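PDB 2OQH: putative isomerase from Streptomyces coelicolor A3, which probably acts on sugar acids as a member of the enolase superfamily, perhaps dehydrating D-glucarate to 5-dehydro-4-deoxy-D-glucarate. Local coordinates for residues L194-A200 / L219-P225; W11-P16 / Y365-N369; L310-S314 / L345-S349. All coordinates share one frame; numbering follows the deposited sequence.

In the fold
The chain opens with strand 5-15, an outermost strand of the three-stranded antiparallel sheet of the N-terminal domain, and ends on helix 359-368. Contact 2 (11-16 with 365-369) joins these two and closes a loop of nearly the whole chain. The other contacts nest inside it, one after the other, within the TIM-barrel domain. Contact 1 closes a beta-alpha-beta unit by pairing strands 193-197 and 221-223; contact 3 then packs helix 303-315 on strand 344-346 and the residues following it. Both reach the barrel sheet, with centres about 25 Å apart, while the centres of contacts 1 and 2 lie about 32 Å apart, on opposite sides of the chain's centre.

Contact 1: residues L194-A200 / L219-P225; sequences LRVDPNA and LEYLEDP
R195 and E220 form a salt bridge in a beta-alpha-beta unit of the TIM barrel, where strand 193-197 leads through helix 204-214 to the parallel strand 221-223. The guanidinium grips one oxygen side-on, with R195 NE 2.7 Å and NH2 2.9 Å from E220 OE1. That oxygen lies in the guanidinium plane, whereas both donors reach it from one face of the carboxylate. R195 CG stands anti to the carbonyl carbon (chi1 -46°) and the chain runs extended to NE, bringing the guanidinium alongside the E220 carboxylate. Y221 OH sits over a face of the guanidinium, and R195 CG makes a CH-pi contact over the Y221 ring, 4.2 Å from its centroid. Lacking the guanidinium and the methylenes over that ring, an alanine in place of this arginine would probably leave E220 OE1 without its charged mate and open a gap over the ring. On the other face of the sheet V196 CG1 presses tightly on L222 CD1, at 3.4 Å. Between the strands E223 N donates to V196 O (2.9 Å). At their C-terminal ends D197 OD2 and E223 OE2 stand 2.7 Å apart, consistent with the metal site that enolase-superfamily relatives build from acids there. Farther out, R321 takes E220 OE2 and N295 bonds Y221 OH. D197 OD1 accepts from N199 N in an Asx turn, and A200 N donates to D224 O at 2.6 Å.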
loop_
_atom_site.group_PDB
_atom_site.type_symbol
_atom_site.label_atom_id
_atom_site.label_comp_id
_atom_site.label_asym_id
_atom_site.label_seq_id
_atom_site.Cartn_x
_atom_site.Cartn_y
_atom_site.Cartn_z
ATOM N N LEU A 194 -9.903 -15.146 1.284
ATOM C CA LEU A 194 -9.500 -15.172 -0.116
ATOM C C LEU A 194 -9.977 -13.955 -0.913
ATOM O O LEU A 194 -11.117 -13.510 -0.757
ATOM C CB LEU A 194 -10.027 -16.459 -0.750
ATOM C CG LEU A 194 -9.579 -16.812 -2.164
ATOM C CD1 LEU A 194 -8.070 -16.903 -2.218
ATOM C CD2 LEU A 194 -10.205 -18.144 -2.562
ATOM N N ARG A 195 -9.101 -13.443 -1.778
ATOM C CA ARG A 195 -9.391 -12.267 -2.601
ATOM C C ARG A 195 -8.891 -12.460 -4.033
ATOM O O ARG A 195 -8.068 -13.327 -4.294
ATOM C CB ARG A 195 -8.679 -11.039 -2.021
ATOM C CG ARG A 195 -8.814 -10.858 -0.523
ATOM C CD ARG A 195 -7.756 -9.890 -0.002
ATOM N NE ARG A 195 -7.788 -9.767 1.455
ATOM C CZ ARG A 195 -6.873 -9.120 2.172
ATOM N NH1 ARG A 195 -5.843 -8.529 1.571
ATOM N NH2 ARG A 195 -6.986 -9.069 3.491
ATOM N N VAL A 196 -9.395 -11.648 -4.959
ATOM C CA VAL A 196 -8.943 -11.703 -6.348
ATOM C C VAL A 196 -8.864 -10.277 -6.894
ATOM O O VAL A 196 -9.771 -9.466 -6.701
ATOM C CB VAL A 196 -9.865 -12.571 -7.233
ATOM C CG1 VAL A 196 -11.287 -12.095 -7.138
ATOM C CG2 VAL A 196 -9.383 -12.532 -8.668
ATOM N N ASP A 197 -7.759 -9.972 -7.565
ATOM C CA ASP A 197 -7.539 -8.640 -8.107
ATOM C C ASP A 197 -7.207 -8.692 -9.591
ATOM O O ASP A 197 -6.063 -8.916 -9.964
ATOM C CB ASP A 197 -6.388 -7.969 -7.350
ATOM C CG ASP A 197 -6.221 -6.507 -7.701
ATOM O OD1 ASP A 197 -6.826 -6.038 -8.688
ATOM O OD2 ASP A 197 -5.465 -5.818 -6.979
ATOM N N PRO A 198 -8.215 -8.496 -10.458
ATOM C CA PRO A 198 -8.017 -8.516 -11.912
ATOM C C PRO A 198 -7.406 -7.212 -12.421
ATOM O O PRO A 198 -7.121 -7.069 -13.612
ATOM C CB PRO A 198 -9.434 -8.720 -12.458
ATOM C CG PRO A 198 -10.153 -9.407 -11.330
ATOM C CD PRO A 198 -9.645 -8.641 -10.133
ATOM N N ASN A 199 -7.210 -6.256 -11.517
ATOM C CA ASN A 199 -6.640 -4.964 -11.891
ATOM C C ASN A 199 -7.416 -4.336 -13.034
ATOM O O ASN A 199 -6.844 -3.854 -14.011
ATOM C CB ASN A 199 -5.169 -5.118 -12.275
ATOM C CG ASN A 199 -4.296 -5.438 -11.080
ATOM O OD1 ASN A 199 -4.137 -4.612 -10.175
ATOM N ND2 ASN A 199 -3.737 -6.642 -11.060
ATOM N N ALA A 200 -8.736 -4.367 -12.898
ATOM C CA ALA A 200 -9.641 -3.783 -13.872
ATOM C C ALA A 200 -9.484 -4.354 -15.271
ATOM O O ALA A 200 -9.716 -3.653 -16.253
ATOM C CB ALA A 200 -9.451 -2.269 -13.902
ATOM N N LEU A 219 -15.590 -14.945 -0.790
ATOM C CA LEU A 219 -14.339 -14.200 -0.783
ATOM C C LEU A 219 -14.440 -12.980 0.121
ATOM O O LEU A 219 -15.513 -12.396 0.264
ATOM C CB LEU A 219 -14.007 -13.724 -2.198
ATOM C CG LEU A 219 -14.058 -14.746 -3.334
ATOM C CD1 LEU A 219 -13.885 -14.024 -4.669
ATOM C CD2 LEU A 219 -12.970 -15.785 -3.135
ATOM N N GLU A 220 -13.326 -12.588 0.729
ATOM C CA GLU A 220 -13.332 -11.406 1.576
ATOM C C GLU A 220 -13.779 -10.240 0.692
ATOM O O GLU A 220 -14.584 -9.414 1.104
ATOM C CB GLU A 220 -11.945 -11.145 2.162
ATOM C CG GLU A 220 -11.875 -9.874 2.979
ATOM C CD GLU A 220 -10.580 -9.759 3.756
ATOM O OE1 GLU A 220 -9.596 -10.425 3.358
ATOM O OE2 GLU A 220 -10.549 -9.002 4.752
ATOM N N TYR A 221 -13.233 -10.169 -0.517
ATOM C CA TYR A 221 -13.656 -9.155 -1.472
ATOM C C TYR A 221 -13.122 -9.348 -2.872
ATOM O O TYR A 221 -12.124 -10.036 -3.090
ATOM C CB TYR A 221 -13.350 -7.726 -0.984
ATOM C CG TYR A 221 -11.927 -7.414 -0.584
ATOM C CD1 TYR A 221 -10.898 -7.360 -1.530
ATOM C CD2 TYR A 221 -11.617 -7.116 0.738
ATOM C CE1 TYR A 221 -9.589 -7.010 -1.160
ATOM C CE2 TYR A 221 -10.323 -6.765 1.120
ATOM C CZ TYR A 221 -9.309 -6.715 0.172
ATOM O OH TYR A 221 -8.031 -6.383 0.573
ATOM N N LEU A 222 -13.836 -8.753 -3.819
ATOM C CA LEU A 222 -13.486 -8.784 -5.223
ATOM C C LEU A 222 -12.832 -7.424 -5.444
ATOM O O LEU A 222 -13.476 -6.389 -5.285
ATOM C CB LEU A 222 -14.759 -8.932 -6.059
ATOM C CG LEU A 222 -14.680 -8.908 -7.578
ATOM C CD1 LEU A 222 -13.544 -9.792 -8.055
ATOM C CD2 LEU A 222 -16.004 -9.384 -8.154
ATOM N N GLU A 223 -11.552 -7.424 -5.792
ATOM C CA GLU A 223 -10.823 -6.178 -5.972
ATOM C C GLU A 223 -10.682 -5.709 -7.414
ATOM O O GLU A 223 -10.107 -6.400 -8.245
ATOM C CB GLU A 223 -9.433 -6.315 -5.347
ATOM C CG GLU A 223 -8.728 -5.004 -5.099
ATOM C CD GLU A 223 -7.349 -5.171 -4.467
ATOM O OE1 GLU A 223 -7.177 -6.047 -3.589
ATOM O OE2 GLU A 223 -6.431 -4.407 -4.835
ATOM N N ASP A 224 -11.199 -4.518 -7.696
ATOM C CA ASP A 224 -11.129 -3.922 -9.033
ATOM C C ASP A 224 -11.352 -4.847 -10.231
ATOM O O ASP A 224 -10.494 -4.948 -11.106
ATOM C CB ASP A 224 -9.780 -3.220 -9.220
ATOM C CG ASP A 224 -9.655 -1.970 -8.381
ATOM O OD1 ASP A 224 -10.561 -1.115 -8.475
ATOM O OD2 ASP A 224 -8.661 -1.844 -7.637
ATOM N N PRO A 225 -12.508 -5.525 -10.304
ATOM C CA PRO A 225 -12.696 -6.400 -11.467
ATOM C C PRO A 225 -12.777 -5.643 -12.795
ATOM O O PRO A 225 -12.362 -6.156 -13.833
ATOM C CB PRO A 225 -13.995 -7.143 -11.140
ATOM C CG PRO A 225 -14.739 -6.163 -10.234
ATOM C CD PRO A 225 -13.628 -5.647 -9.354
HETATM O O HOH W 1 -8.414 -9.591 6.360
HETATM O O HOH W 2 -6.318 -3.148 -8.153
#

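Contact 2: residues W11-P16 / Y365-N369; sequences WVVNLP and YAGVN
Y365 O, near the end of the last helix, accepts from N14 N across the contact at 3.2 Å and, in a weak bond, from N369 N four residues on. The N14 N-H points fairly straight at the oxygen (159°) but comes from above the carbonyl plane, tilted 36° out of it. V13 CA adds a CA-H...O contact to the same oxygen. A second such contact runs the other way, with A366 CA 3.2 Å from V12 O. A water bridges that end, donating to both V12 O and A366 O, the latter at 2.7 Å. The strand thus turns V12 O and N14 N outward to the helix.

Apolar groups fill in between these links. V13 CB meets Y365 CB at 3.8 Å, and V13 CG1 lies near the methyl group of A366. With CG anti to its carbonyl carbon (chi1 -70°), the Y365 ring runs toward L15 and P16; L15 CG lies over one ring face, and P16 CD approaches Y365 CE1 at 4.1 Å. The phenol is anchored beyond this by a hydrogen bond from Y365 OH to D332. V368 CG1 rests loosely on N14 CB.

Helix 359-368 packs across strand 5-15, with L362 also touching W11 and V13, while the strand's other backbone edge bonds to strand 31-40 through W11, V13 and L15.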
loop_
_atom_site.group_PDB
_atom_site.type_symbol
_atom_site.label_atom_id
_atom_site.label_comp_id
_atom_site.label_asym_id
_atom_site.label_seq_id
_atom_site.Cartn_x
_atom_site.Cartn_y
_atom_site.Cartn_z
ATOM N N TRP A 11 17.445 10.767 -3.247
ATOM C CA TRP A 11 18.233 9.704 -3.866
ATOM C C TRP A 11 17.266 8.750 -4.543
ATOM O O TRP A 11 16.142 8.580 -4.087
ATOM C CB TRP A 11 18.999 8.888 -2.820
ATOM C CG TRP A 11 20.117 9.592 -2.103
ATOM C CD1 TRP A 11 21.437 9.623 -2.463
ATOM C CD2 TRP A 11 20.019 10.310 -0.864
ATOM N NE1 TRP A 11 22.166 10.311 -1.517
ATOM C CE2 TRP A 11 21.318 10.744 -0.526
ATOM C CE3 TRP A 11 18.956 10.627 -0.005
ATOM C CZ2 TRP A 11 21.585 11.479 0.639
ATOM C CZ3 TRP A 11 19.224 11.361 1.157
ATOM C CH2 TRP A 11 20.525 11.776 1.464
ATOM N N VAL A 12 17.704 8.142 -5.636
ATOM C CA VAL A 12 16.902 7.141 -6.327
ATOM C C VAL A 12 17.751 5.888 -6.164
ATOM O O VAL A 12 18.952 5.910 -6.425
ATOM C CB VAL A 12 16.714 7.450 -7.829
ATOM C CG1 VAL A 12 15.990 6.293 -8.508
ATOM C CG2 VAL A 12 15.892 8.717 -7.996
ATOM N N VAL A 13 17.140 4.803 -5.709
ATOM C CA VAL A 13 17.888 3.577 -5.482
ATOM C C VAL A 13 17.218 2.333 -6.057
ATOM O O VAL A 13 16.001 2.310 -6.272
ATOM C CB VAL A 13 18.102 3.357 -3.974
ATOM C CG1 VAL A 13 18.815 4.553 -3.365
ATOM C CG2 VAL A 13 16.756 3.156 -3.290
ATOM N N ASN A 14 18.034 1.309 -6.305
ATOM C CA ASN A 14 17.571 0.027 -6.835
ATOM C C ASN A 14 17.904 -1.014 -5.776
ATOM O O ASN A 14 19.065 -1.151 -5.393
ATOM C CB ASN A 14 18.327 -0.356 -8.113
ATOM C CG ASN A 14 17.925 0.468 -9.320
ATOM O OD1 ASN A 14 17.057 1.340 -9.240
ATOM N ND2 ASN A 14 18.566 0.191 -10.460
ATOM N N LEU A 15 16.906 -1.735 -5.285
ATOM C CA LEU A 15 17.173 -2.768 -4.294
ATOM C C LEU A 15 16.696 -4.095 -4.830
ATOM O O LEU A 15 15.698 -4.162 -5.557
ATOM C CB LEU A 15 16.489 -2.464 -2.957
ATOM C CG LEU A 15 17.189 -1.399 -2.111
ATOM C CD1 LEU A 15 16.951 -0.033 -2.725
ATOM C CD2 LEU A 15 16.654 -1.427 -0.695
ATOM N N PRO A 16 17.415 -5.178 -4.492
ATOM C CA PRO A 16 17.057 -6.519 -4.951
ATOM C C PRO A 16 15.799 -7.043 -4.264
ATOM O O PRO A 16 15.461 -6.623 -3.154
ATOM C CB PRO A 16 18.293 -7.334 -4.584
ATOM C CG PRO A 16 18.697 -6.715 -3.277
ATOM C CD PRO A 16 18.584 -5.229 -3.591
ATOM N N TYR A 365 23.288 1.828 -3.195
ATOM C CA TYR A 365 22.176 1.514 -4.079
ATOM C C TYR A 365 21.752 2.632 -5.008
ATOM O O TYR A 365 20.981 2.400 -5.939
ATOM C CB TYR A 365 21.000 1.007 -3.254
ATOM C CG TYR A 365 21.302 -0.362 -2.695
ATOM C CD1 TYR A 365 21.434 -1.460 -3.541
ATOM C CD2 TYR A 365 21.520 -0.554 -1.333
ATOM C CE1 TYR A 365 21.781 -2.716 -3.053
ATOM C CE2 TYR A 365 21.869 -1.814 -0.828
ATOM C CZ TYR A 365 22.000 -2.891 -1.700
ATOM O OH TYR A 365 22.372 -4.135 -1.230
ATOM N N ALA A 366 22.251 3.841 -4.764
ATOM C CA ALA A 366 21.934 4.955 -5.642
ATOM C C ALA A 366 22.859 4.807 -6.841
ATOM O O ALA A 366 22.526 5.224 -7.947
ATOM C CB ALA A 366 22.188 6.284 -4.948
ATOM N N GLY A 367 24.022 4.200 -6.603
ATOM C CA GLY A 367 24.993 3.989 -7.664
ATOM C C GLY A 367 24.563 2.848 -8.565
ATOM O O GLY A 367 24.876 2.824 -9.761
ATOM N N VAL A 368 23.842 1.897 -7.982
ATOM C CA VAL A 368 23.343 0.760 -8.726
ATOM C C VAL A 368 22.308 1.279 -9.710
ATOM O O VAL A 368 22.282 0.867 -10.872
ATOM C CB VAL A 368 22.682 -0.253 -7.799
ATOM C CG1 VAL A 368 22.305 -1.498 -8.588
ATOM C CG2 VAL A 368 23.630 -0.592 -6.658
ATOM N N ASN A 369 21.455 2.181 -9.230
ATOM C CA ASN A 369 20.436 2.792 -10.071
ATOM C C ASN A 369 21.169 3.548 -11.183
ATOM O O ASN A 369 20.727 3.466 -12.351
ATOM C CB ASN A 369 19.574 3.765 -9.249
ATOM C CG ASN A 369 18.548 4.506 -10.098
ATOM O OD1 ASN A 369 17.620 3.901 -10.648
ATOM N ND2 ASN A 369 18.709 5.823 -10.209
HETATM O O HOH W 3 20.705 7.072 -8.807
#

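Contact 3: residues L310-S314 / L345-S349; sequences LAVVS and LRVPS
L310 and S314 pack against L345, V347 and P348 in an apolar contact between helix 303-315 and the end of strand 344-346, within the TIM-barrel domain. The L310 side chain points at the strand and forks over it. Its CD2 branch meets L345 CB at 3.8 Å, the two side chains crossing at about a right angle. The other branch, CD1, reaches P348 CD at 3.9 Å and also approaches R346 O. With CG anti to the carbonyl carbon (chi1 -67°), the branch point of L310 is carried out toward the strand, and the extended second torsion (172°) sets the two methyls on L345 and P348.

V347 fills the next place along the helix, where its isopropyl group lies against residues one turn apart, L310 and S314. V347 CG1 and CG2 each lie 3.8 Å from L310 O. That oxygen is already bonded within the helix, accepting from S314 N, so the valine meets a carbonyl whose polarity is satisfied. T117 of helix 116-119 touches V347 and S314 as well.

The strand side is held by backbone bonds from L345 to V128 and from V347 to D126, which run it antiparallel beside strand 127-134; L310 touches V128 too. S314 OG is turned to R125 O outside the contact, in a hydrogen bond, while S314 CB packs on V347 CG2 at 3.6 Å.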
loop_
_atom_site.group_PDB
_atom_site.type_symbol
_atom_site.label_atom_id
_atom_site.label_comp_id
_atom_site.label_asym_id
_atom_site.label_seq_id
_atom_site.Cartn_x
_atom_site.Cartn_y
_atom_site.Cartn_z
ATOM N N LEU A 310 2.781 0.942 8.860
ATOM C CA LEU A 310 2.561 0.234 10.113
ATOM C C LEU A 310 2.087 1.186 11.203
ATOM O O LEU A 310 1.271 0.810 12.038
ATOM C CB LEU A 310 3.848 -0.477 10.551
ATOM C CG LEU A 310 4.253 -1.618 9.618
ATOM C CD1 LEU A 310 5.640 -2.162 9.979
ATOM C CD2 LEU A 310 3.203 -2.709 9.722
ATOM N N ALA A 311 2.602 2.414 11.194
ATOM C CA ALA A 311 2.197 3.409 12.186
ATOM C C ALA A 311 0.730 3.767 11.954
ATOM O O ALA A 311 -0.040 3.944 12.896
ATOM C CB ALA A 311 3.067 4.660 12.075
ATOM N N VAL A 312 0.345 3.863 10.688
ATOM C CA VAL A 312 -1.031 4.195 10.371
ATOM C C VAL A 312 -1.966 3.071 10.801
ATOM O O VAL A 312 -2.940 3.312 11.508
ATOM C CB VAL A 312 -1.200 4.482 8.874
ATOM C CG1 VAL A 312 -2.667 4.734 8.551
ATOM C CG2 VAL A 312 -0.371 5.709 8.497
ATOM N N VAL A 313 -1.657 1.842 10.401
ATOM C CA VAL A 313 -2.497 0.708 10.765
ATOM C C VAL A 313 -2.625 0.581 12.278
ATOM O O VAL A 313 -3.722 0.409 12.815
ATOM C CB VAL A 313 -1.931 -0.618 10.204
ATOM C CG1 VAL A 313 -2.755 -1.789 10.722
ATOM C CG2 VAL A 313 -1.947 -0.597 8.683
ATOM N N SER A 314 -1.490 0.685 12.958
ATOM C CA SER A 314 -1.424 0.570 14.409
ATOM C C SER A 314 -2.345 1.541 15.150
ATOM O O SER A 314 -2.932 1.188 16.172
ATOM C CB SER A 314 0.029 0.780 14.866
ATOM O OG SER A 314 0.153 0.689 16.276
ATOM N N LEU A 345 3.481 -8.235 10.831
ATOM C CA LEU A 345 4.581 -7.290 10.979
ATOM C C LEU A 345 4.398 -6.563 12.298
ATOM O O LEU A 345 3.286 -6.174 12.651
ATOM C CB LEU A 345 4.581 -6.267 9.842
ATOM C CG LEU A 345 5.105 -6.730 8.483
ATOM C CD1 LEU A 345 4.717 -5.730 7.409
ATOM C CD2 LEU A 345 6.611 -6.877 8.547
ATOM N N ARG A 346 5.483 -6.393 13.041
ATOM C CA ARG A 346 5.394 -5.693 14.313
ATOM C C ARG A 346 5.648 -4.216 14.058
ATOM O O ARG A 346 6.521 -3.851 13.273
ATOM C CB ARG A 346 6.418 -6.246 15.310
ATOM C CG ARG A 346 6.298 -5.643 16.709
ATOM C CD ARG A 346 7.138 -6.416 17.711
ATOM N NE ARG A 346 8.565 -6.262 17.449
ATOM C CZ ARG A 346 9.506 -7.063 17.938
ATOM N NH1 ARG A 346 9.165 -8.083 18.718
ATOM N NH2 ARG A 346 10.785 -6.837 17.649
ATOM N N VAL A 347 4.871 -3.365 14.716
ATOM C CA VAL A 347 5.023 -1.927 14.550
ATOM C C VAL A 347 6.255 -1.424 15.304
ATOM O O VAL A 347 6.356 -1.604 16.520
ATOM C CB VAL A 347 3.788 -1.183 15.090
ATOM C CG1 VAL A 347 3.866 0.283 14.703
ATOM C CG2 VAL A 347 2.514 -1.818 14.548
ATOM N N PRO A 348 7.213 -0.800 14.591
ATOM C CA PRO A 348 8.437 -0.270 15.205
ATOM C C PRO A 348 8.120 0.549 16.455
ATOM O O PRO A 348 7.016 1.085 16.584
ATOM C CB PRO A 348 9.045 0.563 14.080
ATOM C CG PRO A 348 8.698 -0.255 12.869
ATOM C CD PRO A 348 7.248 -0.627 13.125
ATOM N N SER A 349 9.082 0.658 17.372
ATOM C CA SER A 349 8.844 1.374 18.627
ATOM C C SER A 349 9.573 2.692 18.902
ATOM O O SER A 349 9.093 3.510 19.698
ATOM C CB SER A 349 9.099 0.420 19.801
ATOM O OG SER A 349 10.381 -0.185 19.696
#